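Local atomic coordinates of pullulanase (Bacillus acidopullulyticus, PDB entry 2WAN), a protein that hydrolyses alpha-1,6-glucosidic linkages in pullulan and, probably, the branch points of starch-derived polysaccharides. Residues L341-S346 against L367-N372; Y395-S400 against V409-T414; T532-L537 against N608-E613. All blocks are in the same frame, centred on the assembly; numbering follows the deposited sequence.

Contact 1 of 3, residues L341-S346 against L367-N372; sequences LLLYNS and LQVSGN
Leu341 and Val369 meet methyl to methyl, tip to tip, with Leu341 CD2 3.7 Å from Val369 CG2, and this is the tightest point between the two strands. The same Leu341 methyl also touches a second neighbour, lying 4.0 Å from Leu367 CD2 where the two leucine side chains pass at a slant. One branch of Leu341 thus rests against two residues that alternate along the facing strand. With CG turned away from the backbone N (chi1 177°), Leu341 extends beside its own carbonyl carbon and carries CD2 across the gap. These side chains face each other across the interior of the module, which has the immunoglobulin-like beta-sandwich fold of the carbohydrate-binding module 48 family. The strands 341-344 and 367-370 run in roughly the same direction, 27° apart, but their axes stay 10.6 Å from each other, so only side chains meet directly, while strand 353-359 pairs with both and the sheet curls to bring them face to face. The side chain of Phe329, on strand 326-332, touches both Leu341 and Val369, and Tyr378 and Tyr380 of the adjoining strand 377-383 also touch Leu341. Toward the C-terminal ends the packing slackens. Leu343 CD1 lies 4.1 Å from Val369 CG1, the two side chains sliding past one another in opposite directions, and after Tyr344 and Ser370 the strands end. Gln368 and Ser370 alternate with the inward residues and are exposed to solvent, as are Asn345 and Asn372 in the loops that follow; Asn372 OD1 is hydrogen-bonded to Tyr322 OH and to the backbone N of Glu374.

Contact 2 of 3, residues Y395-S400 against V409-T414; sequences YARAIS and VDLKAT
Ala398 sets its single methyl against one branch of Val409, with Ala398 CB 3.8 Å from Val409 CG1. The valine's rotation decides which branch is offered: at chi1 -61° CG1 stands opposite the carbonyl carbon, beside the backbone N, and CG2 takes the more hindered place between N and the carbonyl. Arg397 makes a looser approach through the root of its side chain, where CG lies 4.4 Å from Leu411 CD1. Its chi1 of -48° sets CG beside Leu411, and the bend at chi2 (-46°) then sends the rest of the chain away toward the ring of Tyr609, with which the guanidinium forms a cation-pi interaction. From Leu411 to Thr414 the backbone takes helical angles without the regular bonding of a helix, and Leu411 O is gripped twice by Thr414, through its N and through OG1, the latter at 2.6 Å and on a lone pair in the carbonyl plane. The two loops flank the short strand 406-407, to which Ala398 is hydrogen-bonded through Met407; Leu411 packs against Ile531 on helix 529-543 and against Tyr609 and Glu613 on helix 597-614.

Contact 3 of 3, residues T532-L537 against N608-E613; sequences TELKQL and NYWVNE
Lys535 and Glu613 form a salt bridge between helices 529-543 and 597-614, two of the outer helices around the parallel eight-stranded (beta/alpha)8 barrel of the alpha-amylase catalytic domain. Lys535 NZ donates to Glu613 OE2 at 2.7 Å, reaching the carboxylate oxygen on its anti side and only 15° out of the carboxylate plane. The lysine gets there fully stretched beyond CG, whereas the glutamate chain folds at chi2 (65°) to bring its carboxylate across. Next to this polar pair is an apolar one: a methyl of Leu534 abuts the benzene end of the Trp610 indole at its edge, close to the ring plane, and the two side chains cross at about a right angle. A second shell fixes both. Lys535 NZ also pairs with Asp415 OD1 in a salt bridge and is hydrogen-bonded to Thr414 OG1, so the ammonium is shared between two carboxylates and a hydroxyl, a setting that should favour its charged form. Trp610 is held by NE1 bonded to Tyr514 O and by stacking with Tyr614, a residue that also touches Leu534 and Lys535. The closest approach of the apolar pair is Leu534 CD2 to Trp610 CZ3, 3.7 Å.

The three contacts follow one another along the chain and mark a path from an accessory beta domain into the catalytic barrel. Contact 1 lies within the carbohydrate-binding module 48 region, its centre about 14 Å from that of contact 2 and about 25 Å from that of contact 3, and it touches neither. One antiparallel sheet ties contacts 1 and 2: strand 406-407, between the segments of contact 2, pairs with 377-383, which pairs with 338-344. Contacts 2 and 3 have centres about 11 Å apart and meet directly, Thr414 O lying 2.6 Å from Thr532 OG1 in a probable hydrogen bond. The loops of contact 2 are thereby fastened to barrel helices 529-543 and 597-614, consistent with a fixed interface between module and catalytic domain.

Contact 1 of 3, residues L341-S346 against L367-N372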
ATOM      1  N   LEU A 341       2.736  -2.681 -34.342  1.00 17.18           N
ATOM      2  CA  LEU A 341       4.017  -3.027 -33.717  1.00 14.26           C
ATOM      3  C   LEU A 341       5.158  -2.346 -34.471  1.00 15.60           C
ATOM      4  O   LEU A 341       5.278  -2.507 -35.696  1.00 16.67           O
ATOM      5  CB  LEU A 341       4.205  -4.557 -33.731  1.00 13.97           C
ATOM      6  CG  LEU A 341       5.522  -5.134 -33.188  1.00 13.10           C
ATOM      7  CD1 LEU A 341       5.597  -4.932 -31.661  1.00 14.01           C
ATOM      8  CD2 LEU A 341       5.638  -6.615 -33.535  1.00 14.24           C
ATOM      9  N   LEU A 342       5.999  -1.607 -33.738  1.00 15.37           N
ATOM     10  CA  LEU A 342       7.190  -0.982 -34.308  1.00 12.66           C
ATOM     11  C   LEU A 342       8.401  -1.754 -33.809  1.00 14.95           C
ATOM     12  O   LEU A 342       8.625  -1.849 -32.598  1.00 13.06           O
ATOM     13  CB  LEU A 342       7.306   0.504 -33.918  1.00 12.65           C
ATOM     14  CG  LEU A 342       6.068   1.386 -34.166  1.00 15.91           C
ATOM     15  CD1 LEU A 342       6.340   2.850 -33.793  1.00 13.55           C
ATOM     16  CD2 LEU A 342       5.664   1.290 -35.615  1.00 17.94           C
ATOM     17  N   LEU A 343       9.137  -2.340 -34.750  1.00 13.63           N
ATOM     18  CA  LEU A 343      10.330  -3.145 -34.462  1.00 12.46           C
ATOM     19  C   LEU A 343      11.584  -2.407 -34.885  1.00 14.19           C
ATOM     20  O   LEU A 343      11.625  -1.845 -35.987  1.00 15.13           O
ATOM     21  CB  LEU A 343      10.262  -4.495 -35.207  1.00 14.22           C
ATOM     22  CG  LEU A 343       9.306  -5.543 -34.641  1.00 15.26           C
ATOM     23  CD1 LEU A 343       9.283  -6.781 -35.540  1.00 15.25           C
ATOM     24  CD2 LEU A 343       9.661  -5.951 -33.202  1.00 17.25           C
ATOM     25  N   TYR A 344      12.603  -2.431 -34.021  1.00 12.69           N
ATOM     26  CA  TYR A 344      13.883  -1.759 -34.246  1.00 13.73           C
ATOM     27  C   TYR A 344      15.029  -2.757 -34.038  1.00 15.47           C
ATOM     28  O   TYR A 344      15.128  -3.410 -32.987  1.00 15.03           O
ATOM     29  CB  TYR A 344      14.078  -0.589 -33.272  1.00 12.71           C
ATOM     30  CG  TYR A 344      12.946   0.440 -33.240  1.00 14.57           C
ATOM     31  CD1 TYR A 344      13.069   1.658 -33.905  1.00 13.18           C
ATOM     32  CD2 TYR A 344      11.768   0.191 -32.518  1.00 15.28           C
ATOM     33  CE1 TYR A 344      12.034   2.622 -33.854  1.00 15.69           C
ATOM     34  CE2 TYR A 344      10.727   1.135 -32.474  1.00 14.37           C
ATOM     35  CZ  TYR A 344      10.869   2.338 -33.149  1.00 17.86           C
ATOM     36  OH  TYR A 344       9.842   3.257 -33.099  1.00 17.65           O
ATOM     37  N   ASN A 345      15.905  -2.861 -35.033  1.00 15.78           N
ATOM     38  CA  ASN A 345      17.090  -3.715 -34.912  1.00 16.60           C
ATOM     39  C   ASN A 345      18.295  -3.000 -34.298  1.00 17.32           C
ATOM     40  O   ASN A 345      19.435  -3.469 -34.394  1.00 20.83           O
ATOM     41  CB  ASN A 345      17.426  -4.332 -36.281  1.00 17.55           C
ATOM     42  CG  ASN A 345      17.893  -3.303 -37.288  1.00 19.71           C
ATOM     43  OD1 ASN A 345      18.029  -2.117 -36.979  1.00 20.55           O
ATOM     44  ND2 ASN A 345      18.148  -3.759 -38.514  1.00 22.76           N
ATOM     45  N   SER A 346      18.033  -1.852 -33.682  1.00 18.10           N
ATOM     46  CA  SER A 346      19.043  -1.099 -32.949  1.00 17.36           C
ATOM     47  C   SER A 346      18.391  -0.300 -31.825  1.00 16.54           C
ATOM     48  O   SER A 346      17.192  -0.039 -31.830  1.00 18.24           O
ATOM     49  CB  SER A 346      19.847  -0.163 -33.868  1.00 19.42           C
ATOM     50  OG  SER A 346      19.132   1.039 -34.153  1.00 20.90           O
ATOM     51  N   LEU A 367       0.003 -10.207 -32.189  1.00 16.77           N
ATOM     52  CA  LEU A 367       0.770 -10.514 -33.401  1.00 16.00           C
ATOM     53  C   LEU A 367       1.872 -11.515 -33.121  1.00 18.40           C
ATOM     54  O   LEU A 367       2.601 -11.389 -32.124  1.00 18.45           O
ATOM     55  CB  LEU A 367       1.379  -9.251 -34.019  1.00 15.62           C
ATOM     56  CG  LEU A 367       1.994  -9.416 -35.414  1.00 16.40           C
ATOM     57  CD1 LEU A 367       0.889  -9.791 -36.424  1.00 16.60           C
ATOM     58  CD2 LEU A 367       2.696  -8.130 -35.832  1.00 19.27           C
ATOM     59  N   GLN A 368       1.986 -12.514 -33.997  1.00 17.10           N
ATOM     60  CA  GLN A 368       3.146 -13.397 -33.987  0.50 19.20           C
ATOM     61  C   GLN A 368       4.095 -12.967 -35.102  1.00 20.06           C
ATOM     62  O   GLN A 368       3.682 -12.799 -36.252  1.00 20.29           O
ATOM     63  CB  GLN A 368       2.731 -14.862 -34.158  0.50 19.11           C
ATOM     64  CG  GLN A 368       3.881 -15.844 -33.951  0.50 19.82           C
ATOM     65  CD  GLN A 368       3.474 -17.292 -34.139  0.50 27.37           C
ATOM     66  OE1 GLN A 368       4.224 -18.093 -34.706  0.50 24.78           O
ATOM     67  NE2 GLN A 368       2.281 -17.639 -33.668  0.50 20.46           N
ATOM     68  N   VAL A 369       5.358 -12.787 -34.748  1.00 18.24           N
ATOM     69  CA  VAL A 369       6.398 -12.394 -35.690  1.00 17.30           C
ATOM     70  C   VAL A 369       7.409 -13.526 -35.804  1.00 18.47           C
ATOM     71  O   VAL A 369       8.045 -13.897 -34.821  1.00 16.19           O
ATOM     72  CB  VAL A 369       7.095 -11.079 -35.261  1.00 18.73           C
ATOM     73  CG1 VAL A 369       8.096 -10.626 -36.330  1.00 18.32           C
ATOM     74  CG2 VAL A 369       6.059  -9.983 -34.988  1.00 17.59           C
ATOM     75  N   SER A 370       7.532 -14.085 -37.014  1.00 18.64           N
ATOM     76  CA  SER A 370       8.462 -15.184 -37.248  0.50 19.13           C
ATOM     77  C   SER A 370       9.905 -14.697 -37.256  1.00 19.13           C
ATOM     78  O   SER A 370      10.205 -13.561 -37.651  1.00 21.28           O
ATOM     79  CB  SER A 370       8.136 -15.903 -38.561  0.50 21.16           C
ATOM     80  OG  SER A 370       8.185 -14.995 -39.641  0.50 21.66           O
ATOM     81  N   GLY A 371      10.799 -15.563 -36.800  1.00 19.21           N
ATOM     82  CA  GLY A 371      12.208 -15.204 -36.737  1.00 20.72           C
ATOM     83  C   GLY A 371      12.706 -15.038 -35.315  1.00 19.75           C
ATOM     84  O   GLY A 371      11.930 -15.107 -34.360  1.00 19.27           O
ATOM     85  N   ASN A 372      14.012 -14.824 -35.188  1.00 19.80           N
ATOM     86  CA  ASN A 372      14.656 -14.716 -33.885  1.00 18.05           C
ATOM     87  C   ASN A 372      14.810 -13.244 -33.557  1.00 16.80           C
ATOM     88  O   ASN A 372      15.666 -12.562 -34.128  1.00 17.93           O
ATOM     89  CB  ASN A 372      16.023 -15.417 -33.903  1.00 21.05           C
ATOM     90  CG  ASN A 372      16.654 -15.534 -32.514  1.00 22.25           C
ATOM     91  OD1 ASN A 372      16.299 -14.802 -31.584  1.00 19.95           O
ATOM     92  ND2 ASN A 372      17.592 -16.461 -32.368  1.00 24.02           N
TER

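Contact 2 of 3, residues Y395-S400 against V409-T414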
ATOM      1  N   TYR A 395       4.344  -4.537 -20.029  1.00 12.01           N
ATOM      2  CA  TYR A 395       4.849  -5.853 -19.661  1.00 11.53           C
ATOM      3  C   TYR A 395       6.292  -6.134 -20.109  1.00 11.86           C
ATOM      4  O   TYR A 395       6.751  -7.256 -19.938  1.00 12.10           O
ATOM      5  CB  TYR A 395       3.915  -6.956 -20.202  1.00 13.66           C
ATOM      6  CG  TYR A 395       2.659  -7.169 -19.385  1.00 11.11           C
ATOM      7  CD1 TYR A 395       1.580  -6.277 -19.476  1.00 15.55           C
ATOM      8  CD2 TYR A 395       2.550  -8.261 -18.505  1.00 10.71           C
ATOM      9  CE1 TYR A 395       0.407  -6.465 -18.727  1.00 11.75           C
ATOM     10  CE2 TYR A 395       1.380  -8.462 -17.741  1.00 10.54           C
ATOM     11  CZ  TYR A 395       0.312  -7.555 -17.870  1.00 12.72           C
ATOM     12  OH  TYR A 395      -0.824  -7.713 -17.113  1.00 13.49           O
ATOM     13  N   ALA A 396       6.995  -5.150 -20.687  1.00 10.35           N
ATOM     14  CA  ALA A 396       8.381  -5.357 -21.122  1.00 11.92           C
ATOM     15  C   ALA A 396       9.244  -5.796 -19.936  1.00 12.39           C
ATOM     16  O   ALA A 396       9.074  -5.276 -18.820  1.00 12.10           O
ATOM     17  CB  ALA A 396       8.968  -4.054 -21.723  1.00 13.09           C
ATOM     18  N   ARG A 397      10.194  -6.704 -20.205  1.00 10.90           N
ATOM     19  CA  ARG A 397      11.102  -7.221 -19.184  1.00 10.47           C
ATOM     20  C   ARG A 397      12.489  -6.596 -19.229  1.00 11.01           C
ATOM     21  O   ARG A 397      13.297  -6.840 -18.329  1.00 11.20           O
ATOM     22  CB  ARG A 397      11.267  -8.742 -19.299  1.00 10.92           C
ATOM     23  CG  ARG A 397       9.978  -9.548 -19.426  1.00 11.77           C
ATOM     24  CD  ARG A 397       8.891  -9.130 -18.420  1.00 11.13           C
ATOM     25  NE  ARG A 397       7.876 -10.187 -18.313  1.00 12.39           N
ATOM     26  CZ  ARG A 397       6.739 -10.068 -17.635  1.00 11.59           C
ATOM     27  NH1 ARG A 397       6.435  -8.934 -17.017  1.00 14.23           N
ATOM     28  NH2 ARG A 397       5.898 -11.093 -17.563  1.00 18.36           N
ATOM     29  N   ALA A 398      12.773  -5.847 -20.296  1.00 10.35           N
ATOM     30  CA  ALA A 398      14.040  -5.137 -20.494  1.00 11.68           C
ATOM     31  C   ALA A 398      13.748  -3.938 -21.419  1.00  9.36           C
ATOM     32  O   ALA A 398      12.661  -3.870 -22.025  1.00 10.96           O
ATOM     33  CB  ALA A 398      15.082  -6.066 -21.108  1.00  9.63           C
ATOM     34  N   ILE A 399      14.684  -2.995 -21.469  1.00 10.35           N
ATOM     35  CA  ILE A 399      14.489  -1.715 -22.164  1.00 11.34           C
ATOM     36  C   ILE A 399      15.763  -1.198 -22.844  1.00 10.60           C
ATOM     37  O   ILE A 399      16.874  -1.640 -22.543  1.00 11.27           O
ATOM     38  CB  ILE A 399      14.003  -0.607 -21.180  1.00 10.56           C
ATOM     39  CG1 ILE A 399      14.918  -0.559 -19.939  1.00 13.05           C
ATOM     40  CG2 ILE A 399      12.522  -0.788 -20.818  1.00 13.16           C
ATOM     41  CD1 ILE A 399      14.686   0.687 -18.997  1.00 11.82           C
ATOM     42  N   SER A 400      15.600  -0.242 -23.759  1.00 10.31           N
ATOM     43  CA  SER A 400      16.727   0.567 -24.178  1.00 10.53           C
ATOM     44  C   SER A 400      17.085   1.461 -22.993  1.00 11.89           C
ATOM     45  O   SER A 400      16.283   1.585 -22.049  1.00 12.24           O
ATOM     46  CB  SER A 400      16.328   1.435 -25.369  1.00 13.67           C
ATOM     47  OG  SER A 400      15.261   2.291 -25.005  1.00 13.39           O
ATOM     48  N   VAL A 409      14.055 -10.125 -25.004  1.00 13.10           N
ATOM     49  CA  VAL A 409      15.229 -10.862 -24.508  1.00 12.59           C
ATOM     50  C   VAL A 409      14.893 -12.314 -24.183  1.00 14.69           C
ATOM     51  O   VAL A 409      13.725 -12.653 -23.915  1.00 15.40           O
ATOM     52  CB  VAL A 409      15.852 -10.182 -23.225  1.00 13.01           C
ATOM     53  CG1 VAL A 409      16.324  -8.758 -23.541  1.00 16.72           C
ATOM     54  CG2 VAL A 409      14.848 -10.171 -22.041  1.00 14.92           C
ATOM     55  N   ASP A 410      15.934 -13.148 -24.233  1.00 13.48           N
ATOM     56  CA  ASP A 410      15.891 -14.534 -23.767  1.00 15.04           C
ATOM     57  C   ASP A 410      16.190 -14.540 -22.259  1.00 13.58           C
ATOM     58  O   ASP A 410      17.352 -14.444 -21.861  1.00 15.19           O
ATOM     59  CB  ASP A 410      16.962 -15.329 -24.508  1.00 17.37           C
ATOM     60  CG  ASP A 410      16.984 -16.806 -24.128  1.00 20.05           C
ATOM     61  OD1 ASP A 410      16.249 -17.226 -23.200  1.00 19.53           O
ATOM     62  OD2 ASP A 410      17.749 -17.544 -24.783  1.00 21.35           O
ATOM     63  N   LEU A 411      15.144 -14.662 -21.437  1.00 13.32           N
ATOM     64  CA  LEU A 411      15.314 -14.608 -19.972  1.00 14.29           C
ATOM     65  C   LEU A 411      16.216 -15.718 -19.446  1.00 14.42           C
ATOM     66  O   LEU A 411      16.983 -15.489 -18.537  1.00 13.43           O
ATOM     67  CB  LEU A 411      13.975 -14.622 -19.242  1.00 13.46           C
ATOM     68  CG  LEU A 411      13.209 -13.298 -19.370  1.00 13.74           C
ATOM     69  CD1 LEU A 411      11.801 -13.472 -18.832  1.00 13.31           C
ATOM     70  CD2 LEU A 411      13.947 -12.175 -18.647  1.00 16.39           C
ATOM     71  N   LYS A 412      16.150 -16.909 -20.042  1.00 15.36           N
ATOM     72  CA  LYS A 412      17.017 -18.025 -19.632  0.50 16.59           C
ATOM     73  C   LYS A 412      18.497 -17.649 -19.657  1.00 15.63           C
ATOM     74  O   LYS A 412      19.243 -17.939 -18.717  1.00 16.84           O
ATOM     75  CB  LYS A 412      16.791 -19.248 -20.535  0.50 17.80           C
ATOM     76  CG  LYS A 412      15.452 -19.933 -20.359  0.50 20.17           C
ATOM     77  CD  LYS A 412      15.076 -20.089 -18.903  0.50 25.83           C
ATOM     78  CE  LYS A 412      14.132 -18.975 -18.483  0.50 25.03           C
ATOM     79  NZ  LYS A 412      13.571 -19.216 -17.137  0.50 28.58           N
ATOM     80  N   ALA A 413      18.917 -16.985 -20.735  1.00 14.92           N
ATOM     81  CA  ALA A 413      20.302 -16.590 -20.936  1.00 15.51           C
ATOM     82  C   ALA A 413      20.764 -15.572 -19.900  1.00 16.42           C
ATOM     83  O   ALA A 413      21.963 -15.405 -19.694  1.00 17.80           O
ATOM     84  CB  ALA A 413      20.502 -16.038 -22.342  1.00 16.62           C
ATOM     85  N   THR A 414      19.809 -14.889 -19.259  1.00 12.90           N
ATOM     86  CA  THR A 414      20.171 -13.914 -18.200  1.00 13.63           C
ATOM     87  C   THR A 414      20.479 -14.548 -16.846  1.00 13.38           C
ATOM     88  O   THR A 414      20.995 -13.865 -15.954  1.00 12.43           O
ATOM     89  CB  THR A 414      19.084 -12.819 -17.993  1.00 11.86           C
ATOM     90  OG1 THR A 414      17.931 -13.380 -17.348  1.00 12.50           O
ATOM     91  CG2 THR A 414      18.644 -12.250 -19.337  1.00 14.25           C
TER

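Contact 3 of 3, residues T532-L537 against N608-E613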
ATOM      1  N   THR A 532      20.683  -9.893 -14.818  1.00  9.59           N
ATOM      2  CA  THR A 532      21.634 -10.836 -14.245  1.00 11.08           C
ATOM      3  C   THR A 532      22.176 -10.355 -12.896  1.00 10.48           C
ATOM      4  O   THR A 532      22.284 -11.141 -11.950  1.00  9.81           O
ATOM      5  CB  THR A 532      22.793 -11.072 -15.221  1.00 10.15           C
ATOM      6  OG1 THR A 532      22.236 -11.591 -16.440  1.00 11.13           O
ATOM      7  CG2 THR A 532      23.799 -12.079 -14.632  1.00 13.57           C
ATOM      8  N   GLU A 533      22.487  -9.060 -12.807  1.00 10.31           N
ATOM      9  CA  GLU A 533      23.111  -8.538 -11.596  1.00  9.01           C
ATOM     10  C   GLU A 533      22.173  -8.502 -10.409  1.00 10.56           C
ATOM     11  O   GLU A 533      22.603  -8.777  -9.301  1.00  9.31           O
ATOM     12  CB  GLU A 533      23.782  -7.176 -11.837  1.00 10.46           C
ATOM     13  CG  GLU A 533      25.016  -7.353 -12.778  1.00  9.62           C
ATOM     14  CD  GLU A 533      25.573  -6.056 -13.327  1.00 12.41           C
ATOM     15  OE1 GLU A 533      25.187  -4.978 -12.840  1.00 12.57           O
ATOM     16  OE2 GLU A 533      26.415  -6.109 -14.267  1.00 13.50           O
ATOM     17  N   LEU A 534      20.899  -8.197 -10.643  1.00  9.46           N
ATOM     18  CA  LEU A 534      19.928  -8.244  -9.550  1.00  8.90           C
ATOM     19  C   LEU A 534      19.692  -9.684  -9.119  1.00  9.38           C
ATOM     20  O   LEU A 534      19.593  -9.974  -7.922  1.00 10.42           O
ATOM     21  CB  LEU A 534      18.625  -7.532  -9.930  1.00  8.87           C
ATOM     22  CG  LEU A 534      17.482  -7.548  -8.885  1.00  8.09           C
ATOM     23  CD1 LEU A 534      17.925  -7.052  -7.483  1.00  8.78           C
ATOM     24  CD2 LEU A 534      16.268  -6.764  -9.366  1.00 11.96           C
ATOM     25  N   LYS A 535      19.631 -10.594 -10.091  1.00  9.35           N
ATOM     26  CA  LYS A 535      19.548 -12.013  -9.725  1.00  9.98           C
ATOM     27  C   LYS A 535      20.756 -12.427  -8.892  1.00 10.07           C
ATOM     28  O   LYS A 535      20.606 -13.210  -7.959  1.00 10.56           O
ATOM     29  CB  LYS A 535      19.412 -12.921 -10.966  1.00  9.74           C
ATOM     30  CG  LYS A 535      18.078 -12.797 -11.668  1.00  9.70           C
ATOM     31  CD  LYS A 535      18.042 -13.644 -12.963  1.00  8.25           C
ATOM     32  CE  LYS A 535      16.647 -13.562 -13.582  1.00  9.61           C
ATOM     33  NZ  LYS A 535      16.627 -14.163 -14.960  1.00  9.49           N
ATOM     34  N   GLN A 536      21.955 -11.914  -9.225  1.00  9.37           N
ATOM     35  CA  GLN A 536      23.155 -12.257  -8.458  1.00  9.67           C
ATOM     36  C   GLN A 536      23.071 -11.724  -7.039  1.00  9.64           C
ATOM     37  O   GLN A 536      23.502 -12.396  -6.112  1.00  9.86           O
ATOM     38  CB  GLN A 536      24.425 -11.757  -9.159  1.00 10.84           C
ATOM     39  CG  GLN A 536      24.709 -12.552 -10.427  1.00 11.70           C
ATOM     40  CD  GLN A 536      25.873 -11.983 -11.225  1.00 15.60           C
ATOM     41  OE1 GLN A 536      25.761 -10.936 -11.856  1.00 14.98           O
ATOM     42  NE2 GLN A 536      26.987 -12.691 -11.213  1.00 27.55           N
ATOM     43  N   LEU A 537      22.510 -10.523  -6.873  1.00  8.20           N
ATOM     44  CA  LEU A 537      22.263  -9.989  -5.511  1.00  7.98           C
ATOM     45  C   LEU A 537      21.389 -10.964  -4.696  1.00  9.89           C
ATOM     46  O   LEU A 537      21.723 -11.341  -3.560  1.00 10.64           O
ATOM     47  CB  LEU A 537      21.609  -8.604  -5.571  1.00  6.75           C
ATOM     48  CG  LEU A 537      21.192  -7.912  -4.253  1.00  8.31           C
ATOM     49  CD1 LEU A 537      21.068  -6.400  -4.469  1.00  7.04           C
ATOM     50  CD2 LEU A 537      19.849  -8.418  -3.701  1.00 10.85           C
ATOM     51  N   ASN A 608       3.626 -11.735  -9.480  1.00 11.89           N
ATOM     52  CA  ASN A 608       3.915 -13.128  -9.845  1.00 11.72           C
ATOM     53  C   ASN A 608       5.218 -13.243 -10.619  1.00 10.88           C
ATOM     54  O   ASN A 608       5.993 -14.165 -10.381  1.00 12.50           O
ATOM     55  CB  ASN A 608       2.779 -13.743 -10.658  1.00 11.63           C
ATOM     56  CG  ASN A 608       1.690 -14.322  -9.773  1.00 18.66           C
ATOM     57  OD1 ASN A 608       1.790 -15.459  -9.308  1.00 25.05           O
ATOM     58  ND2 ASN A 608       0.646 -13.541  -9.535  1.00 23.29           N
ATOM     59  N   TYR A 609       5.433 -12.304 -11.543  1.00 11.08           N
ATOM     60  CA  TYR A 609       6.632 -12.303 -12.389  1.00 10.86           C
ATOM     61  C   TYR A 609       7.880 -12.109 -11.517  1.00 11.13           C
ATOM     62  O   TYR A 609       8.878 -12.833 -11.693  1.00 10.95           O
ATOM     63  CB  TYR A 609       6.558 -11.198 -13.461  1.00 10.59           C
ATOM     64  CG  TYR A 609       7.872 -10.996 -14.186  1.00 10.00           C
ATOM     65  CD1 TYR A 609       8.355 -11.963 -15.090  1.00 13.64           C
ATOM     66  CD2 TYR A 609       8.647  -9.856 -13.965  1.00 12.21           C
ATOM     67  CE1 TYR A 609       9.568 -11.775 -15.768  1.00 10.90           C
ATOM     68  CE2 TYR A 609       9.874  -9.665 -14.627  1.00 14.09           C
ATOM     69  CZ  TYR A 609      10.326 -10.631 -15.527  1.00 10.67           C
ATOM     70  OH  TYR A 609      11.535 -10.457 -16.169  1.00 11.03           O
ATOM     71  N   TRP A 610       7.845 -11.135 -10.604  1.00 10.58           N
ATOM     72  CA  TRP A 610       9.010 -10.910  -9.742  1.00 11.80           C
ATOM     73  C   TRP A 610       9.348 -12.131  -8.868  1.00 11.86           C
ATOM     74  O   TRP A 610      10.521 -12.498  -8.703  1.00 10.84           O
ATOM     75  CB  TRP A 610       8.840  -9.634  -8.902  1.00 10.46           C
ATOM     76  CG  TRP A 610       9.113  -8.414  -9.739  1.00 10.06           C
ATOM     77  CD1 TRP A 610       8.188  -7.632 -10.369  1.00 12.47           C
ATOM     78  CD2 TRP A 610      10.398  -7.886 -10.095  1.00  8.44           C
ATOM     79  NE1 TRP A 610       8.810  -6.623 -11.072  1.00 10.15           N
ATOM     80  CE2 TRP A 610      10.172  -6.760 -10.927  1.00  9.37           C
ATOM     81  CE3 TRP A 610      11.726  -8.254  -9.788  1.00  8.78           C
ATOM     82  CZ2 TRP A 610      11.219  -5.980 -11.451  1.00  9.65           C
ATOM     83  CZ3 TRP A 610      12.784  -7.472 -10.305  1.00  8.57           C
ATOM     84  CH2 TRP A 610      12.515  -6.344 -11.133  1.00 10.42           C
ATOM     85  N   VAL A 611       8.330 -12.781  -8.317  1.00 10.29           N
ATOM     86  CA  VAL A 611       8.592 -14.006  -7.553  1.00 10.38           C
ATOM     87  C   VAL A 611       9.116 -15.127  -8.462  1.00 11.21           C
ATOM     88  O   VAL A 611      10.099 -15.794  -8.144  1.00 11.07           O
ATOM     89  CB  VAL A 611       7.324 -14.469  -6.805  1.00  9.94           C
ATOM     90  CG1 VAL A 611       7.521 -15.900  -6.251  1.00 12.34           C
ATOM     91  CG2 VAL A 611       6.997 -13.453  -5.669  1.00  8.99           C
ATOM     92  N   ASN A 612       8.448 -15.352  -9.591  1.00 10.96           N
ATOM     93  CA  ASN A 612       8.824 -16.475 -10.454  1.00 13.16           C
ATOM     94  C   ASN A 612      10.189 -16.292 -11.128  1.00 13.55           C
ATOM     95  O   ASN A 612      11.011 -17.214 -11.123  1.00 13.48           O
ATOM     96  CB  ASN A 612       7.736 -16.741 -11.492  1.00 12.92           C
ATOM     97  CG  ASN A 612       6.473 -17.378 -10.894  1.00 23.10           C
ATOM     98  OD1 ASN A 612       6.521 -18.176  -9.940  1.00 23.88           O
ATOM     99  ND2 ASN A 612       5.325 -17.025 -11.472  1.00 23.85           N
ATOM    100  N   GLU A 613      10.448 -15.101 -11.673  1.00  9.15           N
ATOM    101  CA  GLU A 613      11.682 -14.875 -12.431  1.00 10.54           C
ATOM    102  C   GLU A 613      12.892 -14.552 -11.551  1.00  8.07           C
ATOM    103  O   GLU A 613      14.031 -15.011 -11.832  1.00 10.41           O
ATOM    104  CB  GLU A 613      11.470 -13.753 -13.467  1.00  7.48           C
ATOM    105  CG  GLU A 613      12.629 -13.492 -14.398  1.00 10.32           C
ATOM    106  CD  GLU A 613      12.929 -14.670 -15.343  1.00 13.24           C
ATOM    107  OE1 GLU A 613      11.984 -15.432 -15.682  1.00 13.59           O
ATOM    108  OE2 GLU A 613      14.104 -14.819 -15.737  1.00 13.37           O
TER